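PDB 4BQH: Udp-n-acetylglucosamine pyrophosphorylase from Trypanosoma brucei, which probably catalyses the formation of UDP-N-acetylglucosamine and diphosphate from UTP and N-acetyl-alpha-D-glucosamine 1-phosphate. Local coordinates for residues E34-L38 and M225-I231; E153-R158 and S505-V510. All coordinates share one frame; numbering follows the deposited sequence.

In the fold
The two contacts lie on opposite sides of the chain's centre, with their own centres about 45 Å apart and their nearest atoms about 29 Å apart, so they do not touch. Contact 1 is the peripheral one, its centre about 31 Å from that of the chain, and fixes helix 32-44 to a beta turn. Contact 2, its centre about 18 Å from that of the chain, is a buried seat for a loop late in the chain on helix 147-166. Along the sequence their segments alternate: 34-38, 153-158, 225-231, 505-510. The bound allosteric inhibitor lies about 11 Å from the side chain of Ile231 in contact 1, a separation too large for direct touch.

Contact 1 of 2, residues E34-L38 and M225-I231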
loop_
_atom_site.group_PDB
_atom_site.type_symbol
_atom_site.label_atom_id
_atom_site.label_comp_id
_atom_site.label_asym_id
_atom_site.label_seq_id
_atom_site.Cartn_x
_atom_site.Cartn_y
_atom_site.Cartn_z
ATOM N N GLU A 34 24.463 22.437 14.236
ATOM C CA GLU A 34 24.210 21.080 14.711
ATOM C C GLU A 34 22.912 21.034 15.460
ATOM O O GLU A 34 22.089 20.136 15.225
ATOM C CB GLU A 34 25.335 20.585 15.620
ATOM C CG GLU A 34 26.568 20.086 14.861
ATOM C CD GLU A 34 27.847 20.155 15.694
ATOM O OE1 GLU A 34 27.768 20.263 16.945
ATOM O OE2 GLU A 34 28.945 20.090 15.091
ATOM N N ARG A 35 22.760 21.975 16.392
ATOM C CA ARG A 35 21.543 22.136 17.171
ATOM C C ARG A 35 20.363 22.262 16.224
ATOM O O ARG A 35 19.336 21.608 16.418
ATOM C CB ARG A 35 21.616 23.380 18.071
ATOM C CG ARG A 35 22.569 23.293 19.256
ATOM C CD ARG A 35 22.569 24.603 20.045
ATOM N NE ARG A 35 23.744 24.728 20.914
ATOM C CZ ARG A 35 23.968 25.739 21.757
ATOM N N ALA A 36 20.516 23.077 15.179
ATOM C CA ALA A 36 19.419 23.305 14.243
ATOM C C ALA A 36 19.076 22.083 13.385
ATOM O O ALA A 36 17.893 21.784 13.174
ATOM C CB ALA A 36 19.686 24.519 13.370
ATOM N N SER A 37 20.074 21.369 12.872
ATOM C CA SER A 37 19.733 20.235 11.997
ATOM C C SER A 37 19.152 19.083 12.822
ATOM O O SER A 37 18.235 18.400 12.369
ATOM C CB SER A 37 20.925 19.760 11.164
ATOM O OG SER A 37 21.961 19.337 12.009
ATOM N N LEU A 38 19.687 18.876 14.026
ATOM C CA LEU A 38 19.165 17.846 14.914
ATOM C C LEU A 38 17.731 18.170 15.308
ATOM O O LEU A 38 16.867 17.282 15.349
ATOM C CB LEU A 38 20.062 17.730 16.145
ATOM C CG LEU A 38 20.212 16.431 16.917
ATOM C CD1 LEU A 38 20.199 15.194 16.018
ATOM C CD2 LEU A 38 21.531 16.522 17.679
ATOM N N MET A 225 24.612 8.103 16.261
ATOM C CA MET A 225 24.676 9.358 15.525
ATOM C C MET A 225 25.260 9.129 14.136
ATOM O O MET A 225 26.336 8.524 14.004
ATOM C CB MET A 225 25.551 10.382 16.285
ATOM C CG MET A 225 25.123 10.667 17.723
ATOM S SD MET A 225 23.469 11.379 17.779
ATOM C CE MET A 225 23.790 13.035 17.140
ATOM N N GLU A 226 24.551 9.582 13.104
ATOM C CA GLU A 226 25.104 9.584 11.751
ATOM C C GLU A 226 26.243 10.622 11.675
ATOM O O GLU A 226 27.307 10.378 11.076
ATOM C CB GLU A 226 24.023 9.903 10.730
ATOM C CG GLU A 226 24.491 9.769 9.285
ATOM C CD GLU A 226 23.366 9.877 8.269
ATOM O OE1 GLU A 226 22.187 10.030 8.660
ATOM O OE2 GLU A 226 23.670 9.801 7.062
ATOM N N ASN A 227 25.989 11.766 12.293
ATOM C CA ASN A 227 26.995 12.846 12.447
ATOM C C ASN A 227 26.560 13.747 13.598
ATOM O O ASN A 227 25.557 13.475 14.252
ATOM C CB ASN A 227 27.196 13.625 11.126
ATOM C CG ASN A 227 25.917 14.253 10.596
ATOM O OD1 ASN A 227 25.328 15.122 11.226
ATOM N ND2 ASN A 227 25.501 13.828 9.412
ATOM N N ARG A 228 27.298 14.825 13.871
ATOM C CA ARG A 228 26.994 15.614 15.043
ATOM C C ARG A 228 25.626 16.308 14.945
ATOM O O ARG A 228 25.089 16.752 15.966
ATOM C CB ARG A 228 28.139 16.602 15.343
ATOM C CG ARG A 228 29.384 15.879 15.863
ATOM C CD ARG A 228 30.462 16.857 16.246
ATOM N NE ARG A 228 30.002 17.717 17.330
ATOM C CZ ARG A 228 30.734 18.655 17.911
ATOM N NH1 ARG A 228 32.008 18.896 17.524
ATOM N NH2 ARG A 228 30.180 19.365 18.874
ATOM N N GLY A 229 25.069 16.389 13.743
ATOM C CA GLY A 229 23.791 17.054 13.528
ATOM C C GLY A 229 22.670 16.126 13.058
ATOM O O GLY A 229 21.643 16.592 12.574
ATOM N N ARG A 230 22.858 14.823 13.205
ATOM C CA ARG A 230 21.867 13.878 12.674
ATOM C C ARG A 230 21.948 12.533 13.364
ATOM O O ARG A 230 23.028 11.943 13.457
ATOM C CB ARG A 230 22.051 13.700 11.164
ATOM C CG ARG A 230 20.936 12.893 10.504
ATOM C CD ARG A 230 20.960 13.010 8.987
ATOM N NE ARG A 230 19.818 12.287 8.404
ATOM C CZ ARG A 230 18.585 12.788 8.326
ATOM N NH1 ARG A 230 18.326 14.000 8.810
ATOM N NH2 ARG A 230 17.615 12.068 7.780
ATOM N N ILE A 231 20.806 12.050 13.857
ATOM C CA ILE A 231 20.761 10.701 14.401
ATOM C C ILE A 231 20.524 9.693 13.295
ATOM O O ILE A 231 19.932 9.996 12.264
ATOM C CB ILE A 231 19.703 10.514 15.514
ATOM C CG1 ILE A 231 18.291 10.505 14.954
ATOM C CG2 ILE A 231 19.860 11.534 16.630
ATOM C CD1 ILE A 231 17.314 9.808 15.889
HETATM O O HOH W 1 26.313 18.188 18.397
#
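The carboxylate of Glu34 lies over one face of the Arg228 guanidinium, with the two planes 44° apart. Glu34 OE2 stands 3.4 Å above the guanidinium plane, offset toward its rim, and Glu34 OE1 comes within 3.2 Å of Arg228 NH2. Because OE1 is also well out of that plane, no N-H points at it, and the salt bridge rests on charge alone. A bend at chi3 (62°) brings the arginine head against the acid. OE1 has hydrogen bonds as well, from Ser31 N and from a water that also donates to Arg228 O over 3.1 Å.

The direct hydrogen bond is Ser37 OG to Gly229 O, 2.8 Å long; the hydroxyl sits in the carbonyl plane on a lone pair, with a C=O...O angle of 111°. Gly229 has no side chain, and its CA is 4.2 Å from Glu34 CA, which shows how closely the helix backbone approaches the turn. Leu38 reaches with its methyls to the strands on either end of the turn: CD1 is 3.7 Å from Ile231 CG2, while CD2 is 4.2 Å from Met225 CE, each pair of side chains crossing at about a right angle.

Residues 227-230 form a type I turn, in which Asn227 OD1 accepts from Gly229 N as an Asx turn, and Glu226 and Asn227 both face Arg230, a classic beta bulge at the base of the turn. Strands 225-227 and 230-234 thus make a beta hairpin against helix 32-44, whose Gln41 accepts from Ile231 N, and helix 21-29 packs on Leu38 through Ala26 and Leu27 and on Ile231 through Ile23.

Contact 2 of 2, residues E153-R158 and S505-V510; sequences EKIRRR and SPLVSV
Residues 505-510 wrap one side of helical residues 153-158, with Pro506 CA 5.4 Å from Lys154 CA and Leu507 CA 5.5 Å from Arg157 CA, and Pro506 to Val508 adopt helical backbone angles while Ser505 O accepts from both Val508 N and Ser509 N. Ser505 OG accepts from Leu507 N, an ST turn, and also bonds to Glu541.

Leu507 packs against two charged side chains, through their apolar parts and a guanidinium face. Leu507 CD2 lies over the centre of the Arg156 guanidinium, 3.9 Å above the plane, and is 3.7 Å from Glu153 CB, the leucine crossing the glutamate at about a right angle. Pro506 takes the next place, its CB 3.8 Å from Lys154 CG.

Arg157 follows the loop's carbonyls. With CG anti to the backbone N (chi1 -175°), Arg157 CG lies 3.2 Å from Pro506 O, and the bend at chi2 (63°) carries CD to Leu507 O. The head continues past Val508 O to Glu513, which forms a salt bridge with NE and also accepts from Val510 N; Glu160 pairs with NH1. Val510 straddles two arginines: CG1 packs on the Arg157 aliphatic chain, and CG2 lies 3.4 Å above the Arg158 guanidinium plane, toward its rim. A water bridges the loop to the helix, donating to Val510 O and accepting a weak bond from Arg158 NH2.

The loop, between strand 501-504 and helix 519-528, is fitted to helix 147-166 mainly by apolar groups on aliphatic chains and guanidinium faces. The polar ends find partners elsewhere, Glu153 with Lys145, Arg156 with Phe198 O, and Arg158 with Tyr106 and Asn287, which probably holds the flat groups in place and, for the buried Glu153 and Arg158, offsets the cost of burying a charge.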
loop_
_atom_site.group_PDB
_atom_site.type_symbol
_atom_site.label_atom_id
_atom_site.label_comp_id
_atom_site.label_asym_id
_atom_site.label_seq_id
_atom_site.Cartn_x
_atom_site.Cartn_y
_atom_site.Cartn_z
ATOM N N GLU A 153 -5.624 8.121 -11.677
ATOM C CA GLU A 153 -6.539 7.824 -12.753
ATOM C C GLU A 153 -7.390 6.605 -12.438
ATOM O O GLU A 153 -8.559 6.555 -12.803
ATOM C CB GLU A 153 -5.771 7.633 -14.061
ATOM C CG GLU A 153 -5.307 8.956 -14.614
ATOM C CD GLU A 153 -4.581 8.837 -15.949
ATOM O OE1 GLU A 153 -4.451 7.720 -16.486
ATOM O OE2 GLU A 153 -4.143 9.892 -16.449
ATOM N N LYS A 154 -6.828 5.623 -11.718
ATOM C CA LYS A 154 -7.641 4.491 -11.285
ATOM C C LYS A 154 -8.754 4.971 -10.343
ATOM O O LYS A 154 -9.893 4.533 -10.461
ATOM C CB LYS A 154 -6.779 3.413 -10.613
ATOM C CG LYS A 154 -5.887 2.656 -11.607
ATOM C CD LYS A 154 -4.869 1.753 -10.896
ATOM C CE LYS A 154 -4.110 0.876 -11.894
ATOM N NZ LYS A 154 -3.072 0.042 -11.184
ATOM N N ILE A 155 -8.435 5.906 -9.454
ATOM C CA ILE A 155 -9.458 6.427 -8.535
ATOM C C ILE A 155 -10.537 7.126 -9.346
ATOM O O ILE A 155 -11.734 6.893 -9.130
ATOM C CB ILE A 155 -8.858 7.416 -7.529
ATOM C CG1 ILE A 155 -7.981 6.645 -6.537
ATOM C CG2 ILE A 155 -9.956 8.232 -6.818
ATOM C CD1 ILE A 155 -7.234 7.513 -5.557
ATOM N N ARG A 156 -10.113 7.986 -10.263
ATOM C CA ARG A 156 -11.097 8.711 -11.111
ATOM C C ARG A 156 -12.027 7.759 -11.858
ATOM O O ARG A 156 -13.248 7.992 -11.961
ATOM C CB ARG A 156 -10.372 9.649 -12.084
ATOM C CG ARG A 156 -9.839 10.903 -11.392
ATOM C CD ARG A 156 -8.792 11.619 -12.214
ATOM N NE ARG A 156 -9.407 12.086 -13.457
ATOM C CZ ARG A 156 -8.734 12.369 -14.560
ATOM N NH1 ARG A 156 -7.400 12.287 -14.586
ATOM N NH2 ARG A 156 -9.406 12.745 -15.635
ATOM N N ARG A 157 -11.470 6.696 -12.419
ATOM C CA ARG A 157 -12.287 5.718 -13.131
ATOM C C ARG A 157 -13.280 4.971 -12.219
ATOM O O ARG A 157 -14.462 4.822 -12.564
ATOM C CB ARG A 157 -11.405 4.759 -13.941
ATOM C CG ARG A 157 -12.184 3.787 -14.795
ATOM C CD ARG A 157 -13.017 4.481 -15.867
ATOM N NE ARG A 157 -13.745 3.435 -16.567
ATOM C CZ ARG A 157 -14.986 3.523 -17.007
ATOM N NH1 ARG A 157 -15.692 4.637 -16.835
ATOM N NH2 ARG A 157 -15.509 2.477 -17.628
ATOM N N ARG A 158 -12.800 4.511 -11.065
ATOM C CA ARG A 158 -13.668 3.836 -10.094
ATOM C C ARG A 158 -14.818 4.797 -9.639
ATOM O O ARG A 158 -15.970 4.380 -9.464
ATOM C CB ARG A 158 -12.861 3.322 -8.892
ATOM C CG ARG A 158 -11.973 2.090 -9.184
ATOM C CD ARG A 158 -12.751 0.801 -9.472
ATOM N NE ARG A 158 -11.811 -0.320 -9.614
ATOM C CZ ARG A 158 -12.110 -1.518 -10.099
ATOM N NH1 ARG A 158 -13.327 -1.783 -10.530
ATOM N NH2 ARG A 158 -11.177 -2.479 -10.134
ATOM N N SER A 505 -5.376 2.557 -20.948
ATOM C CA SER A 505 -5.396 3.615 -19.961
ATOM C C SER A 505 -6.390 3.293 -18.856
ATOM O O SER A 505 -7.447 2.775 -19.144
ATOM C CB SER A 505 -5.834 4.935 -20.613
ATOM O OG SER A 505 -5.913 5.936 -19.622
ATOM N N PRO A 506 -6.038 3.606 -17.592
ATOM C CA PRO A 506 -7.049 3.407 -16.535
ATOM C C PRO A 506 -8.266 4.296 -16.710
ATOM O O PRO A 506 -9.327 3.959 -16.200
ATOM C CB PRO A 506 -6.311 3.758 -15.236
ATOM C CG PRO A 506 -4.868 3.801 -15.570
ATOM C CD PRO A 506 -4.731 4.028 -17.060
ATOM N N LEU A 507 -8.124 5.421 -17.414
ATOM C CA LEU A 507 -9.292 6.281 -17.701
ATOM C C LEU A 507 -10.284 5.609 -18.650
ATOM O O LEU A 507 -11.479 5.969 -18.690
ATOM C CB LEU A 507 -8.835 7.658 -18.223
ATOM C CG LEU A 507 -8.064 8.508 -17.209
ATOM C CD1 LEU A 507 -7.609 9.837 -17.797
ATOM C CD2 LEU A 507 -8.831 8.739 -15.906
ATOM N N VAL A 508 -9.817 4.600 -19.378
ATOM C CA VAL A 508 -10.709 3.741 -20.166
ATOM C C VAL A 508 -11.277 2.563 -19.380
ATOM O O VAL A 508 -12.494 2.334 -19.387
ATOM C CB VAL A 508 -10.025 3.229 -21.458
ATOM C CG1 VAL A 508 -10.951 2.316 -22.237
ATOM C CG2 VAL A 508 -9.633 4.426 -22.313
ATOM N N SER A 509 -10.401 1.815 -18.711
ATOM C CA SER A 509 -10.811 0.565 -18.070
ATOM C C SER A 509 -9.953 0.287 -16.864
ATOM O O SER A 509 -8.730 0.405 -16.942
ATOM C CB SER A 509 -10.623 -0.597 -19.038
ATOM O OG SER A 509 -11.331 -1.730 -18.627
ATOM N N VAL A 510 -10.598 -0.117 -15.758
ATOM C CA VAL A 510 -9.854 -0.591 -14.583
ATOM C C VAL A 510 -10.111 -2.064 -14.307
ATOM O O VAL A 510 -9.369 -2.680 -13.530
ATOM C CB VAL A 510 -10.186 0.200 -13.291
ATOM C CG1 VAL A 510 -9.497 1.564 -13.285
ATOM C CG2 VAL A 510 -11.698 0.299 -13.079
HETATM O O HOH W 2 -9.788 -4.779 -11.710
#